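Local coordinates for protein type II restriction enzyme SfiI (PDB 2EZV) that cleaves double-stranded DNA as a tetrameric type II restriction endonuclease that recognises two GGCC blocks separated by five unspecified base pairs, at residues D[19-22]-D[23-27]; D[85-89]-D[90-94]. All coordinates share one frame; numbering follows the deposited sequence.

How the contacts relate
Contact 1 lies along about two and a half turns of helix 10-41, between residues one turn apart, and contact 2 is the tip of the beta hairpin formed by strands 80-86 and 93-104; their centres lie about 15 Å apart. They meet directly: Q19 NE2 of contact 1 reaches P87 O of contact 2 at 3.0 Å, a probable hydrogen bond, while T20 packs against L86. Both also touch the second subunit, where T23 packs on P87 and Q26 on L92 of that copy. Both lie away from the DNA, their nearest atoms about 16 and 24 Å from it. The hairpin strands nevertheless lead back to the calcium site at D79, D100 and A101.

Contact 1 (D[19-22]-D[23-27])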
ATOM      1  N   GLN D  19      22.516  -4.753  -3.551  1.00 13.83           N
ATOM      2  CA  GLN D  19      21.530  -4.416  -2.526  1.00 14.44           C
ATOM      3  C   GLN D  19      20.116  -4.708  -3.020  1.00 12.29           C
ATOM      4  O   GLN D  19      19.213  -4.970  -2.229  1.00 13.77           O
ATOM      5  CB  GLN D  19      21.674  -2.956  -2.048  1.00 14.88           C
ATOM      6  CG  GLN D  19      21.180  -1.863  -2.985  1.00 17.77           C
ATOM      7  CD  GLN D  19      21.291  -0.473  -2.353  1.00 18.13           C
ATOM      8  OE1 GLN D  19      22.379  -0.028  -2.008  1.00 20.56           O
ATOM      9  NE2 GLN D  19      20.163   0.209  -2.205  1.00 17.57           N
ATOM     10  N   THR D  20      19.923  -4.680  -4.333  1.00 13.63           N
ATOM     11  CA  THR D  20      18.614  -5.000  -4.901  1.00 12.62           C
ATOM     12  C   THR D  20      18.389  -6.489  -4.624  1.00 13.74           C
ATOM     13  O   THR D  20      17.344  -6.896  -4.122  1.00 12.73           O
ATOM     14  CB  THR D  20      18.584  -4.765  -6.416  1.00 12.60           C
ATOM     15  OG1 THR D  20      18.678  -3.363  -6.681  1.00 14.83           O
ATOM     16  CG2 THR D  20      17.301  -5.314  -7.030  1.00 11.58           C
ATOM     17  N   LEU D  21      19.407  -7.290  -4.918  1.00 14.94           N
ATOM     18  CA  LEU D  21      19.331  -8.725  -4.712  1.00 15.93           C
ATOM     19  C   LEU D  21      19.126  -9.066  -3.237  1.00 16.69           C
ATOM     20  O   LEU D  21      18.250  -9.869  -2.894  1.00 17.12           O
ATOM     21  CB  LEU D  21      20.602  -9.383  -5.243  1.00 16.31           C
ATOM     22  CG  LEU D  21      20.662 -10.902  -5.444  1.00 20.71           C
ATOM     23  CD1 LEU D  21      21.537 -11.508  -4.388  1.00 22.41           C
ATOM     24  CD2 LEU D  21      19.281 -11.508  -5.418  1.00 19.21           C
ATOM     25  N   ARG D  22      19.925  -8.447  -2.368  1.00 14.96           N
ATOM     26  CA  ARG D  22      19.832  -8.697  -0.933  1.00 14.39           C
ATOM     27  C   ARG D  22      18.418  -8.485  -0.402  1.00 12.77           C
ATOM     28  O   ARG D  22      17.905  -9.307   0.357  1.00 12.80           O
ATOM     29  CB  ARG D  22      20.802  -7.792  -0.162  1.00 15.11           C
ATOM     30  CG  ARG D  22      20.837  -8.095   1.325  1.00 15.37           C
ATOM     31  CD  ARG D  22      21.277  -9.542   1.568  1.00 14.66           C
ATOM     32  NE  ARG D  22      21.206  -9.933   2.975  1.00 11.32           N
ATOM     33  CZ  ARG D  22      20.073 -10.170   3.632  1.00 15.63           C
ATOM     34  NH1 ARG D  22      18.905 -10.054   3.010  1.00 14.88           N
ATOM     35  NH2 ARG D  22      20.106 -10.535   4.912  1.00 14.28           N
ATOM     36  N   THR D  23      17.800  -7.376  -0.800  1.00 12.50           N
ATOM     37  CA  THR D  23      16.437  -7.044  -0.381  1.00 11.09           C
ATOM     38  C   THR D  23      15.473  -8.159  -0.787  1.00 13.00           C
ATOM     39  O   THR D  23      14.636  -8.608   0.005  1.00 12.39           O
ATOM     40  CB  THR D  23      15.978  -5.726  -1.039  1.00 10.12           C
ATOM     41  OG1 THR D  23      16.908  -4.687  -0.717  1.00 13.07           O
ATOM     42  CG2 THR D  23      14.603  -5.327  -0.556  1.00  3.91           C
ATOM     43  N   ILE D  24      15.603  -8.601  -2.032  1.00 14.08           N
ATOM     44  CA  ILE D  24      14.762  -9.661  -2.561  1.00 15.81           C
ATOM     45  C   ILE D  24      14.943 -10.993  -1.830  1.00 17.04           C
ATOM     46  O   ILE D  24      13.976 -11.741  -1.671  1.00 16.95           O
ATOM     47  CB  ILE D  24      15.011  -9.832  -4.080  1.00 15.53           C
ATOM     48  CG1 ILE D  24      14.480  -8.588  -4.802  1.00 12.94           C
ATOM     49  CG2 ILE D  24      14.331 -11.096  -4.598  1.00 13.74           C
ATOM     50  CD1 ILE D  24      14.744  -8.549  -6.286  1.00 15.20           C
ATOM     51  N   VAL D  25      16.166 -11.283  -1.376  1.00 18.53           N
ATOM     52  CA  VAL D  25      16.434 -12.530  -0.652  1.00 17.66           C
ATOM     53  C   VAL D  25      15.731 -12.562   0.698  1.00 19.44           C
ATOM     54  O   VAL D  25      15.301 -13.634   1.137  1.00 22.41           O
ATOM     55  CB  VAL D  25      17.946 -12.766  -0.421  1.00 17.88           C
ATOM     56  CG1 VAL D  25      18.162 -13.992   0.490  1.00 17.11           C
ATOM     57  CG2 VAL D  25      18.632 -12.999  -1.744  1.00 17.19           C
ATOM     58  N   GLN D  26      15.626 -11.407   1.362  1.00 17.97           N
ATOM     59  CA  GLN D  26      14.935 -11.325   2.651  1.00 16.49           C
ATOM     60  C   GLN D  26      13.463 -11.607   2.440  1.00 15.64           C
ATOM     61  O   GLN D  26      12.831 -12.299   3.232  1.00 17.50           O
ATOM     62  CB  GLN D  26      15.032  -9.930   3.267  1.00 15.50           C
ATOM     63  CG  GLN D  26      16.287  -9.672   4.050  1.00 20.23           C
ATOM     64  CD  GLN D  26      16.383 -10.458   5.341  1.00 14.60           C
ATOM     65  OE1 GLN D  26      17.466 -10.842   5.734  1.00 18.36           O
ATOM     66  NE2 GLN D  26      15.264 -10.679   6.008  1.00 13.24           N
ATOM     67  N   ALA D  27      12.917 -11.029   1.378  1.00 15.71           N
ATOM     68  CA  ALA D  27      11.509 -11.196   1.053  1.00 14.08           C
ATOM     69  C   ALA D  27      11.208 -12.672   0.859  1.00 13.93           C
ATOM     70  O   ALA D  27      10.313 -13.221   1.494  1.00 14.02           O
ATOM     71  CB  ALA D  27      11.169 -10.411  -0.206  1.00 12.33           C
TER
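R22 and Q26, one helical turn apart, turn their flat ends nearly coplanar as modelled, with guanidinium and amide planes 18° apart. The amide oxygen lies at the edge of the guanidinium, and R22 NH2 donates to Q26 OE1 at 2.8 Å, although close contacts in the model leave the exact placement of the whole pair less certain. Both chains bend at chi2, which folds the two ends toward each other along the helix surface. Arginine suits this place because its flat cation also makes a cation-pi contact with F264 of the same chain.

T23 turns its hydroxyl back along the helix: with OG1 beside its own backbone N (chi1 -56°), the oxygen gives its proton to Q19 O at 2.8 Å. T23 N donates to the same carbonyl from above its plane, so two bonds grip one acceptor. This is the familiar way in which a beta-hydroxyl residue within an alpha helix satisfies itself on the carbonyl four residues back, and it lets threonine be buried here in the middle of helix 10-41.

Elsewhere the contacts are between methyl groups. L21 CD2 meets V25 CG2 at 4.0 Å, the two chains crossing at a slant, and both residues also touch W250 in strand 249-253. T20 and I24 instead run side by side toward I159 of strand 151-167, T20 CG2 lying 4.2 Å from I24 CD1 while T20 OG1 bonds to V16 O.

Contact 2 (D[85-89]-D[90-94]); sequences WLPSP and HGLLP
L86 and L93 form the antiparallel hydrogen-bonded pair that closes the hairpin ladder. L86 N donates to L93 O at 2.6 Å, and L93 N returns a bond to L86 O at 3.0 Å. The next pair, W85 with P94, is non-hydrogen-bonded, so the absent N-H of P94 costs this pair no bond.

Polar side-chain bonds shape the tip. A type I beta turn runs from S88 to G91, with G91 N bonded to S88 O. S88 OG sits between its own backbone N and carbonyl carbon (chi1 81°), which turns it inward over the turn: it donates to a lone pair of G91 O at 2.9 Å and accepts from H90 N at 3.1 Å, the latter bond making an ST turn. Without the hydroxyl, as with an alanine here, H90 N and G91 O would probably lose their shared partner, leaving the turn less firmly held. Glycine suits position 91 because a beta carbon at its backbone angles would collide with the preceding carbonyl oxygen.

Apolar contacts fill the flanks. L92 crosses W85 at about a right angle, its CD2 over one face near the rim, while L92 O meets the indole at its edge. P94 CD comes within 3.7 Å of W85 CZ3, and L92 CD1 also touches P87 CB at 3.9 Å. At the turn, P89 CG stands over the centre of the H90 ring, 4.3 Å from its centroid, a CH-pi contact.

The chemistry thus divides the work: the serine hydroxyl, donor and acceptor at once, adds to the backbone bond of the turn, whereas the backbone bonds of L86 and L93 tie the strand ends, and indole, leucine and prolines pack beside them by apolar contact.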
ATOM      1  N   TRP D  85      12.138   4.238  -7.194  1.00 15.76           N
ATOM      2  CA  TRP D  85      13.340   4.955  -6.779  1.00 14.84           C
ATOM      3  C   TRP D  85      14.050   4.034  -5.792  1.00 14.81           C
ATOM      4  O   TRP D  85      13.431   3.512  -4.862  1.00 12.76           O
ATOM      5  CB  TRP D  85      13.008   6.259  -6.042  1.00 15.53           C
ATOM      6  CG  TRP D  85      12.450   7.360  -6.879  1.00 15.54           C
ATOM      7  CD1 TRP D  85      11.160   7.785  -6.913  1.00 15.83           C
ATOM      8  CD2 TRP D  85      13.189   8.249  -7.727  1.00 17.59           C
ATOM      9  NE1 TRP D  85      11.045   8.894  -7.720  1.00 15.75           N
ATOM     10  CE2 TRP D  85      12.275   9.201  -8.231  1.00 16.18           C
ATOM     11  CE3 TRP D  85      14.540   8.338  -8.103  1.00 16.40           C
ATOM     12  CZ2 TRP D  85      12.665  10.235  -9.093  1.00 17.45           C
ATOM     13  CZ3 TRP D  85      14.928   9.370  -8.961  1.00 17.44           C
ATOM     14  CH2 TRP D  85      13.990  10.304  -9.444  1.00 15.89           C
ATOM     15  N   LEU D  86      15.342   3.827  -5.992  1.00 13.99           N
ATOM     16  CA  LEU D  86      16.091   2.981  -5.090  1.00 15.79           C
ATOM     17  C   LEU D  86      17.054   3.843  -4.280  1.00 17.40           C
ATOM     18  O   LEU D  86      18.049   4.342  -4.803  1.00 16.65           O
ATOM     19  CB  LEU D  86      16.874   1.930  -5.879  1.00 16.59           C
ATOM     20  CG  LEU D  86      17.721   0.947  -5.057  1.00 16.84           C
ATOM     21  CD1 LEU D  86      16.795   0.101  -4.187  1.00 15.99           C
ATOM     22  CD2 LEU D  86      18.554   0.058  -5.988  1.00 12.33           C
ATOM     23  N   PRO D  87      16.761   4.047  -2.991  1.00 18.32           N
ATOM     24  CA  PRO D  87      17.682   4.868  -2.198  1.00 17.47           C
ATOM     25  C   PRO D  87      19.011   4.157  -1.975  1.00 17.61           C
ATOM     26  O   PRO D  87      19.048   2.944  -1.776  1.00 17.72           O
ATOM     27  CB  PRO D  87      16.913   5.099  -0.897  1.00 16.42           C
ATOM     28  CG  PRO D  87      16.033   3.911  -0.792  1.00 19.30           C
ATOM     29  CD  PRO D  87      15.566   3.676  -2.213  1.00 17.78           C
ATOM     30  N   SER D  88      20.104   4.907  -2.030  1.00 17.10           N
ATOM     31  CA  SER D  88      21.424   4.329  -1.816  1.00 18.12           C
ATOM     32  C   SER D  88      22.430   5.447  -1.600  1.00 17.66           C
ATOM     33  O   SER D  88      22.134   6.607  -1.825  1.00 17.70           O
ATOM     34  CB  SER D  88      21.856   3.492  -3.024  1.00 18.38           C
ATOM     35  OG  SER D  88      22.360   4.316  -4.053  1.00 15.17           O
ATOM     36  N   PRO D  89      23.642   5.106  -1.165  1.00 19.30           N
ATOM     37  CA  PRO D  89      24.614   6.176  -0.953  1.00 20.67           C
ATOM     38  C   PRO D  89      25.131   6.751  -2.262  1.00 21.12           C
ATOM     39  O   PRO D  89      25.722   7.824  -2.281  1.00 22.19           O
ATOM     40  CB  PRO D  89      25.696   5.491  -0.121  1.00 20.80           C
ATOM     41  CG  PRO D  89      25.635   4.084  -0.607  1.00 21.09           C
ATOM     42  CD  PRO D  89      24.163   3.811  -0.701  1.00 18.99           C
ATOM     43  N   HIS D  90      24.893   6.042  -3.361  1.00 21.87           N
ATOM     44  CA  HIS D  90      25.342   6.503  -4.666  1.00 21.65           C
ATOM     45  C   HIS D  90      24.385   7.575  -5.167  1.00 21.13           C
ATOM     46  O   HIS D  90      24.695   8.321  -6.103  1.00 22.21           O
ATOM     47  CB  HIS D  90      25.347   5.352  -5.669  1.00 23.75           C
ATOM     48  CG  HIS D  90      25.880   4.067  -5.122  1.00 24.55           C
ATOM     49  ND1 HIS D  90      27.158   3.940  -4.622  1.00 24.75           N
ATOM     50  CD2 HIS D  90      25.318   2.838  -5.032  1.00 24.02           C
ATOM     51  CE1 HIS D  90      27.361   2.689  -4.251  1.00 24.69           C
ATOM     52  NE2 HIS D  90      26.260   2.000  -4.490  1.00 24.32           N
ATOM     53  N   GLY D  91      23.214   7.627  -4.542  1.00 19.44           N
ATOM     54  CA  GLY D  91      22.184   8.580  -4.917  1.00 18.29           C
ATOM     55  C   GLY D  91      20.832   7.882  -4.949  1.00 17.59           C
ATOM     56  O   GLY D  91      20.764   6.653  -4.836  1.00 17.22           O
ATOM     57  N   LEU D  92      19.755   8.652  -5.074  1.00 15.12           N
ATOM     58  CA  LEU D  92      18.419   8.069  -5.144  1.00 15.81           C
ATOM     59  C   LEU D  92      18.222   7.691  -6.613  1.00 17.18           C
ATOM     60  O   LEU D  92      17.838   8.517  -7.450  1.00 16.23           O
ATOM     61  CB  LEU D  92      17.369   9.083  -4.713  1.00 15.23           C
ATOM     62  CG  LEU D  92      15.933   8.583  -4.788  1.00 16.33           C
ATOM     63  CD1 LEU D  92      15.727   7.458  -3.776  1.00 12.79           C
ATOM     64  CD2 LEU D  92      14.982   9.754  -4.509  1.00 15.76           C
ATOM     65  N   LEU D  93      18.485   6.424  -6.909  1.00 16.48           N
ATOM     66  CA  LEU D  93      18.421   5.935  -8.268  1.00 16.34           C
ATOM     67  C   LEU D  93      17.098   5.439  -8.821  1.00 16.48           C
ATOM     68  O   LEU D  93      16.438   4.576  -8.234  1.00 17.87           O
ATOM     69  CB  LEU D  93      19.460   4.832  -8.445  1.00 16.75           C
ATOM     70  CG  LEU D  93      20.873   5.207  -8.002  1.00 19.08           C
ATOM     71  CD1 LEU D  93      21.803   4.022  -8.222  1.00 19.02           C
ATOM     72  CD2 LEU D  93      21.350   6.430  -8.780  1.00 18.60           C
ATOM     73  N   PRO D  94      16.683   6.005  -9.962  1.00 15.27           N
ATOM     74  CA  PRO D  94      15.434   5.584 -10.602  1.00 15.20           C
ATOM     75  C   PRO D  94      15.755   4.166 -11.129  1.00 16.69           C
ATOM     76  O   PRO D  94      16.829   3.933 -11.705  1.00 16.04           O
ATOM     77  CB  PRO D  94      15.254   6.619 -11.713  1.00 14.23           C
ATOM     78  CG  PRO D  94      16.680   6.981 -12.061  1.00 16.46           C
ATOM     79  CD  PRO D  94      17.319   7.109 -10.699  1.00 11.69           C
TER